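Local coordinates for PUA domain-containing protein (Thermoplasma acidophilum DSM 1728, PDB 1Q7H), which is of unknown cellular role but, as a PUA domain protein, probably binds RNA and may take part in translation initiation, at residues Asp55-Val60 against Gly104-Val109; Phe116-Met121 against Ala138-Phe143; Ile24-Glu29 against Asn64-Ser69; His5-Lys10 against Leu31-Gln36. One frame throughout, in Å; residues are numbered along the deposited sequence.

Interaction 1. Residues Asp55-Val60 against Gly104-Val109; sequences DLIPSV and GDMIFV
The carbonyl oxygen Leu56 O is the polar atom that the other strand meets, and what it meets across this contact is a methyl: CE of Met106 lies 3.5 Å from Leu56 O. Met106 is a selenomethionine in this crystal. Its CG stands anti to the backbone N (chi1 -174°), and a bend at chi3 (-74°) turns CE toward the strand 56-58. There CE also lies 4.0 Å from Asp55 CB and 4.0 Å from Ile57 CG1; the side chains of Met106 and Ile57 cross at about a right angle. Further along, Pro58 and Met106 slide past one another in opposite directions, with Pro58 CD 3.9 Å from the selenium SE. Pro58 then reaches Phe108, its CG coming within 3.6 Å of CE1 on an oblique approach to the ring. A flexible, unbranched side chain suits the central place because it can follow an uneven surface, and a compact proline ring can fit against both it and a flat aromatic. The two strands run nearly the same way, 14° apart, but their axes are 9.4 Å apart, too far for backbone pairing, and they belong to separate sheets: 56-58 closes the antiparallel sheet of the N-terminal region, and 106-111 lies in the mixed sheet of the PUA domain. Tyr22, edge-to-face on Phe108, and Val119 against Met106 extend this nonpolar junction. Just past the strand, Ser59 N-caps helix 60-65, Ser59 OG accepting from Leu62 N. With no hydrogen bond crossing between the segments, this junction rests on shape and on apolar contact, much of it buried.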
loop_
_atom_site.group_PDB
_atom_site.type_symbol
_atom_site.label_atom_id
_atom_site.label_comp_id
_atom_site.label_asym_id
_atom_site.label_seq_id
_atom_site.Cartn_x
_atom_site.Cartn_y
_atom_site.Cartn_z
ATOM N N ASP A 55 -1.747 10.365 -4.501
ATOM C CA ASP A 55 -2.552 10.066 -3.326
ATOM C C ASP A 55 -1.559 9.716 -2.225
ATOM O O ASP A 55 -0.367 9.552 -2.494
ATOM C CB ASP A 55 -3.457 8.853 -3.567
ATOM C CG ASP A 55 -4.464 9.077 -4.676
ATOM O OD1 ASP A 55 -5.210 10.079 -4.611
ATOM O OD2 ASP A 55 -4.514 8.242 -5.607
ATOM N N LEU A 56 -2.038 9.622 -0.992
ATOM C CA LEU A 56 -1.173 9.232 0.104
ATOM C C LEU A 56 -1.157 7.709 0.072
ATOM O O LEU A 56 -2.194 7.061 0.189
ATOM C CB LEU A 56 -1.711 9.731 1.439
ATOM C CG LEU A 56 -1.471 11.205 1.732
ATOM C CD1 LEU A 56 -2.208 11.586 2.990
ATOM C CD2 LEU A 56 0.022 11.463 1.886
ATOM N N ILE A 57 0.037 7.158 -0.088
ATOM C CA ILE A 57 0.247 5.723 -0.189
ATOM C C ILE A 57 1.060 5.182 0.981
ATOM O O ILE A 57 2.135 5.700 1.282
ATOM C CB ILE A 57 1.027 5.418 -1.498
ATOM C CG1 ILE A 57 0.211 5.885 -2.710
ATOM C CG2 ILE A 57 1.366 3.951 -1.595
ATOM C CD1 ILE A 57 0.982 5.818 -4.015
ATOM N N PRO A 58 0.555 4.144 1.674
ATOM C CA PRO A 58 1.334 3.593 2.797
ATOM C C PRO A 58 2.473 2.805 2.166
ATOM O O PRO A 58 2.304 2.248 1.085
ATOM C CB PRO A 58 0.335 2.675 3.490
ATOM C CG PRO A 58 -0.527 2.185 2.319
ATOM C CD PRO A 58 -0.754 3.477 1.559
ATOM N N SER A 59 3.633 2.768 2.807
ATOM C CA SER A 59 4.746 2.010 2.259
ATOM C C SER A 59 4.550 0.546 2.641
ATOM O O SER A 59 3.742 0.232 3.510
ATOM C CB SER A 59 6.074 2.499 2.840
ATOM O OG SER A 59 6.233 2.040 4.167
ATOM N N VAL A 60 5.287 -0.352 1.998
ATOM C CA VAL A 60 5.168 -1.748 2.355
ATOM C C VAL A 60 5.673 -1.931 3.785
ATOM O O VAL A 60 5.265 -2.867 4.461
ATOM C CB VAL A 60 5.948 -2.675 1.392
ATOM C CG1 VAL A 60 5.190 -2.797 0.069
ATOM C CG2 VAL A 60 7.356 -2.130 1.158
ATOM N N GLY A 104 -11.120 1.017 -8.606
ATOM C CA GLY A 104 -10.732 2.344 -8.161
ATOM C C GLY A 104 -10.209 2.432 -6.736
ATOM O O GLY A 104 -9.527 3.394 -6.397
ATOM N N ASP A 105 -10.533 1.449 -5.898
ATOM C CA ASP A 105 -10.056 1.433 -4.517
ATOM C C ASP A 105 -8.559 1.119 -4.455
ATOM O O ASP A 105 -8.008 0.436 -5.323
ATOM C CB ASP A 105 -10.757 0.344 -3.690
ATOM C CG ASP A 105 -12.238 0.586 -3.510
ATOM O OD1 ASP A 105 -12.688 1.728 -3.719
ATOM O OD2 ASP A 105 -12.951 -0.375 -3.144
HETATM N N MSE A 106 -7.903 1.612 -3.419
HETATM C CA MSE A 106 -6.496 1.304 -3.217
HETATM C C MSE A 106 -6.542 -0.064 -2.525
HETATM O O MSE A 106 -7.369 -0.277 -1.635
HETATM C CB MSE A 106 -5.853 2.331 -2.284
HETATM C CG MSE A 106 -4.353 2.180 -2.139
HETATM SE SE MSE A 106 -3.602 3.602 -1.029
HETATM C CE MSE A 106 -3.725 5.070 -2.276
ATOM N N ILE A 107 -5.688 -0.994 -2.943
ATOM C CA ILE A 107 -5.661 -2.307 -2.315
ATOM C C ILE A 107 -4.280 -2.606 -1.760
ATOM O O ILE A 107 -3.270 -2.069 -2.221
ATOM C CB ILE A 107 -6.068 -3.437 -3.293
ATOM C CG1 ILE A 107 -5.080 -3.514 -4.459
ATOM C CG2 ILE A 107 -7.486 -3.197 -3.780
ATOM C CD1 ILE A 107 -5.179 -4.786 -5.260
ATOM N N PHE A 108 -4.250 -3.482 -0.767
ATOM C CA PHE A 108 -3.019 -3.850 -0.098
ATOM C C PHE A 108 -2.816 -5.335 -0.304
ATOM O O PHE A 108 -3.579 -6.154 0.198
ATOM C CB PHE A 108 -3.158 -3.458 1.370
ATOM C CG PHE A 108 -3.632 -2.046 1.540
ATOM C CD1 PHE A 108 -2.865 -0.993 1.059
ATOM C CD2 PHE A 108 -4.880 -1.771 2.083
ATOM C CE1 PHE A 108 -3.337 0.324 1.108
ATOM C CE2 PHE A 108 -5.366 -0.465 2.139
ATOM C CZ PHE A 108 -4.593 0.589 1.650
ATOM N N VAL A 109 -1.777 -5.654 -1.066
ATOM C CA VAL A 109 -1.449 -7.012 -1.449
ATOM C C VAL A 109 -0.563 -7.747 -0.468
ATOM O O VAL A 109 0.498 -7.260 -0.098
ATOM C CB VAL A 109 -0.739 -7.018 -2.822
ATOM C CG1 VAL A 109 -0.535 -8.451 -3.297
ATOM C CG2 VAL A 109 -1.549 -6.202 -3.823
#

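Interaction 2. Residues Phe116-Met121 against Ala138-Phe143; sequences FIAVGM and ARIIHF
One carbonyl, Val119 O, takes two successive backbone N-H groups: Ile141 N at 2.9 Å and, more weakly, His142 N at 3.3 Å. Val119 N in turn gives to His142 O at 2.9 Å. Ile141 and His142 thus both face Val119 in a classic beta bulge, which shifts the antiparallel register by one residue. Regular pairing resumes beyond it, where Met121 and Arg139 exchange two bonds, the one from Met121 N to Arg139 O lying nearly along the C=O axis. Between the bulge and that pair, Gly120 CA lies 4.1 Å from Ile140 CA; a CB on Gly120 would crowd Arg139 O and Ile140 CD1, which makes glycine apt. The strands 116-122 and 136-142 are neighbours in the mixed sheet of the PUA fold, and a second classic bulge, Ile117 and Ala118 facing Val109, lies on the other side of 116-122. In Ile141, chi1 (61°) puts CG1 between the backbone N and the carbonyl carbon, and an extended chi2 carries CD1 to Val119 CG1 at 3.9 Å and Met121 SE at 4.1 Å. An alanine here would probably open a gap beside Val119 and leave the selenium of Met121, a selenomethionine, freer to turn. On the face carrying Val119 and His142, Arg139 and Met121 lie side by side, pointing the same way, and Met121 CB rests 3.6 Å above the centre of the guanidinium plane. The charge of that arginine pairs through NH1 with Glu123 OE1.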
loop_
_atom_site.group_PDB
_atom_site.type_symbol
_atom_site.label_atom_id
_atom_site.label_comp_id
_atom_site.label_asym_id
_atom_site.label_seq_id
_atom_site.Cartn_x
_atom_site.Cartn_y
_atom_site.Cartn_z
ATOM N N PHE A 116 2.789 -8.241 3.869
ATOM C CA PHE A 116 2.375 -7.438 2.725
ATOM C C PHE A 116 3.525 -7.186 1.769
ATOM O O PHE A 116 4.671 -7.011 2.187
ATOM C CB PHE A 116 1.769 -6.123 3.218
ATOM C CG PHE A 116 0.392 -6.295 3.803
ATOM C CD1 PHE A 116 -0.736 -6.251 2.984
ATOM C CD2 PHE A 116 0.229 -6.584 5.155
ATOM C CE1 PHE A 116 -2.002 -6.495 3.500
ATOM C CE2 PHE A 116 -1.034 -6.832 5.682
ATOM C CZ PHE A 116 -2.153 -6.788 4.854
ATOM N N ILE A 117 3.215 -7.164 0.479
ATOM C CA ILE A 117 4.246 -6.992 -0.532
ATOM C C ILE A 117 4.051 -5.831 -1.498
ATOM O O ILE A 117 4.990 -5.437 -2.170
ATOM C CB ILE A 117 4.397 -8.283 -1.340
ATOM C CG1 ILE A 117 3.065 -8.618 -2.022
ATOM C CG2 ILE A 117 4.851 -9.421 -0.416
ATOM C CD1 ILE A 117 3.078 -9.920 -2.809
ATOM N N ALA A 118 2.845 -5.277 -1.575
ATOM C CA ALA A 118 2.631 -4.161 -2.486
ATOM C C ALA A 118 1.339 -3.415 -2.227
ATOM O O ALA A 118 0.480 -3.865 -1.465
ATOM C CB ALA A 118 2.642 -4.659 -3.938
ATOM N N VAL A 119 1.233 -2.248 -2.856
ATOM C CA VAL A 119 0.030 -1.438 -2.786
ATOM C C VAL A 119 -0.455 -1.384 -4.225
ATOM O O VAL A 119 0.344 -1.258 -5.155
ATOM C CB VAL A 119 0.299 -0.004 -2.297
ATOM C CG1 VAL A 119 -1.023 0.805 -2.300
ATOM C CG2 VAL A 119 0.883 -0.041 -0.901
ATOM N N GLY A 120 -1.758 -1.515 -4.418
ATOM C CA GLY A 120 -2.283 -1.472 -5.764
ATOM C C GLY A 120 -3.542 -0.639 -5.864
ATOM O O GLY A 120 -4.041 -0.096 -4.880
HETATM N N MSE A 121 -4.046 -0.534 -7.082
HETATM C CA MSE A 121 -5.255 0.208 -7.359
HETATM C C MSE A 121 -6.105 -0.823 -8.101
HETATM O O MSE A 121 -5.699 -1.338 -9.145
HETATM C CB MSE A 121 -4.928 1.400 -8.254
HETATM C CG MSE A 121 -5.654 2.671 -7.884
HETATM SE SE MSE A 121 -5.182 3.373 -6.122
HETATM C CE MSE A 121 -6.711 4.530 -5.881
ATOM N N ALA A 138 -5.671 -5.694 -10.670
ATOM C CA ALA A 138 -5.133 -4.432 -10.170
ATOM C C ALA A 138 -3.809 -4.061 -10.794
ATOM O O ALA A 138 -3.105 -4.910 -11.339
ATOM C CB ALA A 138 -4.953 -4.519 -8.660
ATOM N N ARG A 139 -3.480 -2.778 -10.731
ATOM C CA ARG A 139 -2.185 -2.328 -11.205
ATOM C C ARG A 139 -1.436 -2.032 -9.908
ATOM O O ARG A 139 -2.035 -1.523 -8.959
ATOM C CB ARG A 139 -2.302 -1.065 -12.058
ATOM C CG ARG A 139 -2.824 0.173 -11.349
ATOM C CD ARG A 139 -2.707 1.406 -12.265
ATOM N NE ARG A 139 -3.330 2.596 -11.682
ATOM C CZ ARG A 139 -4.644 2.779 -11.583
ATOM N NH1 ARG A 139 -5.485 1.854 -12.036
ATOM N NH2 ARG A 139 -5.124 3.875 -11.004
ATOM N N ILE A 140 -0.154 -2.378 -9.845
ATOM C CA ILE A 140 0.639 -2.124 -8.634
ATOM C C ILE A 140 1.272 -0.734 -8.674
ATOM O O ILE A 140 1.951 -0.384 -9.641
ATOM C CB ILE A 140 1.750 -3.195 -8.449
ATOM C CG1 ILE A 140 1.233 -4.380 -7.627
ATOM C CG2 ILE A 140 2.912 -2.611 -7.659
ATOM C CD1 ILE A 140 -0.211 -4.663 -7.752
ATOM N N ILE A 141 1.052 0.054 -7.624
ATOM C CA ILE A 141 1.593 1.411 -7.574
ATOM C C ILE A 141 2.769 1.583 -6.610
ATOM O O ILE A 141 3.429 2.626 -6.604
ATOM C CB ILE A 141 0.500 2.444 -7.224
ATOM C CG1 ILE A 141 -0.101 2.136 -5.852
ATOM C CG2 ILE A 141 -0.589 2.434 -8.296
ATOM C CD1 ILE A 141 -1.134 3.155 -5.413
ATOM N N HIS A 142 3.020 0.574 -5.786
ATOM C CA HIS A 142 4.153 0.618 -4.871
ATOM C C HIS A 142 4.564 -0.790 -4.502
ATOM O O HIS A 142 3.726 -1.630 -4.172
ATOM C CB HIS A 142 3.848 1.395 -3.585
ATOM C CG HIS A 142 4.961 1.326 -2.581
ATOM N ND1 HIS A 142 4.764 0.944 -1.270
ATOM C CD2 HIS A 142 6.296 1.496 -2.724
ATOM C CE1 HIS A 142 5.931 0.873 -0.652
ATOM N NE2 HIS A 142 6.878 1.201 -1.514
ATOM N N PHE A 143 5.866 -1.043 -4.551
ATOM C CA PHE A 143 6.397 -2.356 -4.229
ATOM C C PHE A 143 7.809 -2.169 -3.704
ATOM O O PHE A 143 8.394 -1.102 -3.871
ATOM C CB PHE A 143 6.371 -3.250 -5.478
ATOM C CG PHE A 143 7.105 -2.674 -6.654
ATOM C CD1 PHE A 143 8.421 -3.043 -6.920
ATOM C CD2 PHE A 143 6.489 -1.749 -7.486
ATOM C CE1 PHE A 143 9.110 -2.496 -8.001
ATOM C CE2 PHE A 143 7.178 -1.194 -8.574
ATOM C CZ PHE A 143 8.490 -1.573 -8.825
#

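Interaction 3. Residues Ile24-Glu29 against Asn64-Ser69; sequences IDITGE and NYRNPS
Glu29 and Tyr65 reach toward each other tip to tip, the carboxylate and ring planes turned 78° apart. Tyr65 OH donates to Glu29 OE2 over 2.6 Å, meeting it on the syn side and 23° out of the carboxylate plane. Arg66 lies differently against the same tyrosine: its guanidinium turns a face to the ring, Tyr65 CE1 lying 3.5 Å above the guanidinium plane, offset toward its rim. The edge of that group looks instead toward Asp25 O and a water, which accepts from Arg66 NE at 2.8 Å and also stands near Glu29 OE2. Glu29 OE2 is 4.5 Å from Arg66 NH2, well out of the guanidinium plane, so their charges are merely near. An alanine in place of Glu29 would probably leave Tyr65 OH without its acceptor and deprive the Arg66 charge of a nearby negative one. These groups join the loop between helix 9-20 and strand 32-35 to the chain leaving helix 60-65. The loop is shaped by an Asx turn, in which Asp25 OD1 accepts from Thr27 N, and by a type II turn from Ile26 to Glu29, with Gly28 supplying the positive phi. On the buried side Ile24 and Pro68 lie side by side, pointing the same way, Ile24 CG1 being 3.6 Å from Pro68 CB. The CG2 branch of Ile24 touches Arg66 O at 3.4 Å. Leu62, Leu63 and Met19 pack on Ile24, a fitting place for a branched apolar chain.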
loop_
_atom_site.group_PDB
_atom_site.type_symbol
_atom_site.label_atom_id
_atom_site.label_comp_id
_atom_site.label_asym_id
_atom_site.label_seq_id
_atom_site.Cartn_x
_atom_site.Cartn_y
_atom_site.Cartn_z
ATOM N N ILE A 24 -5.210 1.471 9.162
ATOM C CA ILE A 24 -3.779 1.467 9.479
ATOM C C ILE A 24 -3.646 2.470 10.624
ATOM O O ILE A 24 -3.809 3.680 10.438
ATOM C CB ILE A 24 -2.931 1.902 8.240
ATOM C CG1 ILE A 24 -3.165 0.910 7.092
ATOM C CG2 ILE A 24 -1.440 1.947 8.597
ATOM C CD1 ILE A 24 -2.497 1.248 5.779
ATOM N N ASP A 25 -3.359 1.960 11.812
ATOM C CA ASP A 25 -3.276 2.783 13.014
ATOM C C ASP A 25 -1.898 3.289 13.427
ATOM O O ASP A 25 -1.100 2.537 13.984
ATOM C CB ASP A 25 -3.890 1.999 14.185
ATOM C CG ASP A 25 -3.977 2.811 15.464
ATOM O OD1 ASP A 25 -3.382 3.909 15.544
ATOM O OD2 ASP A 25 -4.641 2.338 16.404
ATOM N N ILE A 26 -1.626 4.569 13.169
ATOM C CA ILE A 26 -0.356 5.179 13.565
ATOM C C ILE A 26 -0.630 6.417 14.409
ATOM O O ILE A 26 0.216 7.291 14.542
ATOM C CB ILE A 26 0.509 5.599 12.356
ATOM C CG1 ILE A 26 -0.329 6.417 11.373
ATOM C CG2 ILE A 26 1.109 4.370 11.682
ATOM C CD1 ILE A 26 0.481 6.991 10.225
ATOM N N THR A 27 -1.828 6.491 14.971
ATOM C CA THR A 27 -2.202 7.627 15.805
ATOM C C THR A 27 -1.161 7.815 16.899
ATOM O O THR A 27 -0.768 6.854 17.553
ATOM C CB THR A 27 -3.575 7.394 16.454
ATOM O OG1 THR A 27 -4.588 7.447 15.445
ATOM C CG2 THR A 27 -3.860 8.447 17.512
ATOM N N GLY A 28 -0.700 9.049 17.078
ATOM C CA GLY A 28 0.294 9.321 18.102
ATOM C C GLY A 28 1.745 9.199 17.669
ATOM O O GLY A 28 2.642 9.626 18.395
ATOM N N GLU A 29 1.997 8.617 16.502
ATOM C CA GLU A 29 3.371 8.469 16.019
ATOM C C GLU A 29 3.884 9.797 15.452
ATOM O O GLU A 29 3.207 10.438 14.646
ATOM C CB GLU A 29 3.424 7.399 14.930
ATOM C CG GLU A 29 2.796 6.069 15.334
ATOM C CD GLU A 29 3.817 5.028 15.770
ATOM O OE1 GLU A 29 5.021 5.360 15.864
ATOM O OE2 GLU A 29 3.406 3.870 16.017
ATOM N N ASN A 64 3.382 -3.597 6.941
ATOM C CA ASN A 64 3.820 -4.708 7.769
ATOM C C ASN A 64 4.004 -4.333 9.226
ATOM O O ASN A 64 4.048 -5.202 10.086
ATOM C CB ASN A 64 5.098 -5.315 7.191
ATOM C CG ASN A 64 4.831 -6.090 5.912
ATOM O OD1 ASN A 64 5.359 -5.773 4.831
ATOM N ND2 ASN A 64 3.996 -7.111 6.024
ATOM N N TYR A 65 4.089 -3.033 9.501
ATOM C CA TYR A 65 4.238 -2.543 10.864
ATOM C C TYR A 65 2.848 -2.386 11.500
ATOM O O TYR A 65 2.643 -2.707 12.667
ATOM C CB TYR A 65 4.977 -1.201 10.845
ATOM C CG TYR A 65 4.918 -0.425 12.142
ATOM C CD1 TYR A 65 5.248 -1.031 13.355
ATOM C CD2 TYR A 65 4.566 0.926 12.154
ATOM C CE1 TYR A 65 5.230 -0.314 14.548
ATOM C CE2 TYR A 65 4.553 1.656 13.345
ATOM C CZ TYR A 65 4.886 1.030 14.538
ATOM O OH TYR A 65 4.876 1.739 15.723
ATOM N N ARG A 66 1.894 -1.890 10.720
ATOM C CA ARG A 66 0.525 -1.683 11.193
ATOM C C ARG A 66 -0.424 -2.114 10.081
ATOM O O ARG A 66 -0.770 -1.309 9.211
ATOM C CB ARG A 66 0.310 -0.200 11.521
ATOM C CG ARG A 66 1.023 0.268 12.771
ATOM C CD ARG A 66 0.318 -0.252 14.000
ATOM N NE ARG A 66 1.025 0.057 15.236
ATOM C CZ ARG A 66 1.857 -0.773 15.855
ATOM N NH1 ARG A 66 2.102 -1.980 15.352
ATOM N NH2 ARG A 66 2.420 -0.405 16.999
ATOM N N ASN A 67 -0.835 -3.382 10.105
ATOM C CA ASN A 67 -1.705 -3.924 9.064
ATOM C C ASN A 67 -2.988 -3.143 8.828
ATOM O O ASN A 67 -3.575 -2.606 9.756
ATOM C CB ASN A 67 -2.132 -5.367 9.379
ATOM C CG ASN A 67 -0.966 -6.343 9.470
ATOM O OD1 ASN A 67 0.127 -6.107 8.957
ATOM N ND2 ASN A 67 -1.217 -7.467 10.108
ATOM N N PRO A 68 -3.419 -3.042 7.565
ATOM C CA PRO A 68 -4.663 -2.329 7.283
ATOM C C PRO A 68 -5.752 -3.339 7.663
ATOM O O PRO A 68 -5.466 -4.533 7.800
ATOM C CB PRO A 68 -4.598 -2.111 5.767
ATOM C CG PRO A 68 -3.831 -3.298 5.299
ATOM C CD PRO A 68 -2.697 -3.322 6.313
ATOM N N SER A 69 -6.987 -2.882 7.823
ATOM C CA SER A 69 -8.076 -3.786 8.182
ATOM C C SER A 69 -9.070 -3.960 7.044
ATOM O O SER A 69 -10.048 -4.685 7.179
ATOM C CB SER A 69 -8.809 -3.282 9.424
ATOM O OG SER A 69 -9.366 -2.001 9.197
HETATM O O HOH W 1 -3.172 -0.894 12.021
HETATM O O HOH W 2 1.128 2.636 16.225
HETATM O O HOH W 3 2.670 2.290 19.048
#

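Interaction 4. Residues His5-Lys10 against Leu31-Gln36; sequences HFISKK and LEVAAQ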
loop_
_atom_site.group_PDB
_atom_site.type_symbol
_atom_site.label_atom_id
_atom_site.label_comp_id
_atom_site.label_asym_id
_atom_site.label_seq_id
_atom_site.Cartn_x
_atom_site.Cartn_y
_atom_site.Cartn_z
ATOM N N HIS A 5 12.422 16.770 8.426
ATOM C CA HIS A 5 11.948 17.619 9.514
ATOM C C HIS A 5 10.784 16.952 10.222
ATOM O O HIS A 5 9.860 16.467 9.576
ATOM C CB HIS A 5 11.430 18.963 8.982
ATOM C CG HIS A 5 12.462 19.799 8.296
ATOM N ND1 HIS A 5 13.270 20.691 8.973
ATOM C CD2 HIS A 5 12.781 19.924 6.985
ATOM C CE1 HIS A 5 14.035 21.330 8.109
ATOM N NE2 HIS A 5 13.757 20.884 6.894
ATOM N N PHE A 6 10.815 16.925 11.545
ATOM C CA PHE A 6 9.690 16.371 12.275
ATOM C C PHE A 6 8.610 17.428 12.114
ATOM O O PHE A 6 8.895 18.631 12.188
ATOM C CB PHE A 6 10.038 16.176 13.744
ATOM C CG PHE A 6 10.818 14.923 14.006
ATOM C CD1 PHE A 6 10.159 13.715 14.235
ATOM C CD2 PHE A 6 12.209 14.935 13.979
ATOM C CE1 PHE A 6 10.875 12.539 14.432
ATOM C CE2 PHE A 6 12.936 13.761 14.173
ATOM C CZ PHE A 6 12.271 12.563 14.401
ATOM N N ILE A 7 7.385 16.985 11.859
ATOM C CA ILE A 7 6.282 17.904 11.667
ATOM C C ILE A 7 5.492 18.084 12.952
ATOM O O ILE A 7 5.607 17.286 13.878
ATOM C CB ILE A 7 5.355 17.421 10.513
ATOM C CG1 ILE A 7 4.771 16.047 10.818
ATOM C CG2 ILE A 7 6.148 17.327 9.224
ATOM C CD1 ILE A 7 3.932 15.488 9.680
ATOM N N SER A 8 4.708 19.157 13.014
ATOM C CA SER A 8 3.898 19.444 14.191
ATOM C C SER A 8 2.886 18.324 14.464
ATOM O O SER A 8 2.631 17.461 13.621
ATOM C CB SER A 8 3.136 20.759 14.003
ATOM O OG SER A 8 2.085 20.602 13.054
ATOM N N LYS A 9 2.310 18.365 15.656
ATOM C CA LYS A 9 1.315 17.400 16.076
ATOM C C LYS A 9 0.100 17.491 15.142
ATOM O O LYS A 9 -0.453 16.473 14.724
ATOM C CB LYS A 9 0.910 17.708 17.524
ATOM C CG LYS A 9 0.445 16.511 18.346
ATOM C CD LYS A 9 -0.890 15.962 17.867
ATOM C CE LYS A 9 -1.332 14.776 18.718
ATOM N NZ LYS A 9 -1.504 15.136 20.154
ATOM N N LYS A 10 -0.309 18.708 14.798
ATOM C CA LYS A 10 -1.464 18.883 13.925
ATOM C C LYS A 10 -1.215 18.379 12.510
ATOM O O LYS A 10 -2.119 17.851 11.868
ATOM C CB LYS A 10 -1.903 20.351 13.907
ATOM C CG LYS A 10 -2.492 20.803 15.238
ATOM C CD LYS A 10 -2.889 22.277 15.245
ATOM C CE LYS A 10 -4.022 22.572 14.278
ATOM N NZ LYS A 10 -4.487 23.984 14.412
ATOM N N LEU A 31 6.141 12.099 13.077
ATOM C CA LEU A 31 6.640 11.892 11.725
ATOM C C LEU A 31 7.655 12.915 11.217
ATOM O O LEU A 31 7.609 14.087 11.585
ATOM C CB LEU A 31 5.445 11.886 10.762
ATOM C CG LEU A 31 4.244 10.997 11.119
ATOM C CD1 LEU A 31 3.051 11.357 10.250
ATOM C CD2 LEU A 31 4.618 9.527 10.930
ATOM N N GLU A 32 8.572 12.459 10.367
ATOM C CA GLU A 32 9.539 13.350 9.743
ATOM C C GLU A 32 9.137 13.357 8.282
ATOM O O GLU A 32 8.734 12.326 7.746
ATOM C CB GLU A 32 10.959 12.820 9.836
ATOM C CG GLU A 32 11.487 12.643 11.224
ATOM C CD GLU A 32 12.920 12.182 11.194
ATOM O OE1 GLU A 32 13.823 13.038 11.065
ATOM O OE2 GLU A 32 13.140 10.957 11.269
ATOM N N VAL A 33 9.233 14.506 7.634
ATOM C CA VAL A 33 8.858 14.589 6.238
ATOM C C VAL A 33 10.071 14.965 5.400
ATOM O O VAL A 33 10.967 15.652 5.874
ATOM C CB VAL A 33 7.726 15.625 6.042
ATOM C CG1 VAL A 33 8.244 17.034 6.338
ATOM C CG2 VAL A 33 7.161 15.518 4.637
ATOM N N ALA A 34 10.099 14.495 4.157
ATOM C CA ALA A 34 11.193 14.788 3.242
ATOM C C ALA A 34 10.598 14.950 1.847
ATOM O O ALA A 34 9.520 14.427 1.573
ATOM C CB ALA A 34 12.209 13.655 3.266
ATOM N N ALA A 35 11.293 15.661 0.961
ATOM C CA ALA A 35 10.771 15.888 -0.382
ATOM C C ALA A 35 11.682 15.547 -1.567
ATOM O O ALA A 35 12.859 15.229 -1.412
ATOM C CB ALA A 35 10.306 17.332 -0.501
ATOM N N GLN A 36 11.083 15.610 -2.754
ATOM C CA GLN A 36 11.735 15.362 -4.040
ATOM C C GLN A 36 10.865 16.145 -5.020
ATOM O O GLN A 36 11.048 16.079 -6.237
ATOM C CB GLN A 36 11.688 13.880 -4.420
ATOM C CG GLN A 36 12.337 12.915 -3.440
ATOM C CD GLN A 36 13.848 12.976 -3.440
ATOM O OE1 GLN A 36 14.474 13.101 -4.492
ATOM N NE2 GLN A 36 14.448 12.858 -2.257
HETATM O O HOH W 4 5.322 14.509 14.413
#
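His5 and Val33 form a hydrogen-bonded antiparallel pair, Phe6 and Glu32 the non-hydrogen-bonded pair next to it, and by this short bridge strand 5-6 forms one edge of the five-stranded antiparallel sheet. His5 N gives to Val33 O at 3.1 Å, and Val33 N returns the bond to His5 O at 2.8 Å. One residue past the strand, Ile7 N still donates to Leu31 O, meeting the oxygen almost head-on. The close packing lies on the side of Ile7 and Val33. Ile7 CG2 lies 3.6 Å from Val33 CG1, the two side chains crossing at about a right angle, and the CD1 end of Ile7 reaches Leu31 CB at 4.1 Å. Beta-branched isoleucine and valine, and leucine, suit this side, for Tyr42 covers both Ile7 and Val33, and Ala12, Ile15 and Trp16 of helix 9-20 cover the buried Leu31. The other side is more open to solvent. There Glu32 lies over one face of the exposed Phe6 ring, its CG above the ring centre in a CH-pi contact, although the modelled spacing is too close to be trusted. Ring and carboxylate planes are stacked, 6° apart. Where the chains part, a water bridges them, donating to Ile7 O at 2.8 Å and accepting from Leu31 N at 2.9 Å.

In the fold
From the N terminus, interaction 4 closes the first loop, bringing 31-36 back to 5-10 around helix 9-20. Segment 24-29 lies inside that loop, but its partner 64-69 comes after it, so interaction 3 crosses interaction 4 and ties the loop to the end of helix 60-65. Interaction 1 starts at 55-60, before 64-69, and closes at 104-109, crossing interaction 3 and joining the N-terminal sheet to the PUA sheet; Pro68 touches Phe108 and Ile24 touches Pro58 where they meet. Interaction 2 follows in series, closing a local loop over helix 126-132, and strand 116-122 lies directly beside 106-111. Phe116 packs on Pro68, joining interaction 2 to interaction 3; interactions 4 and 2 do not touch.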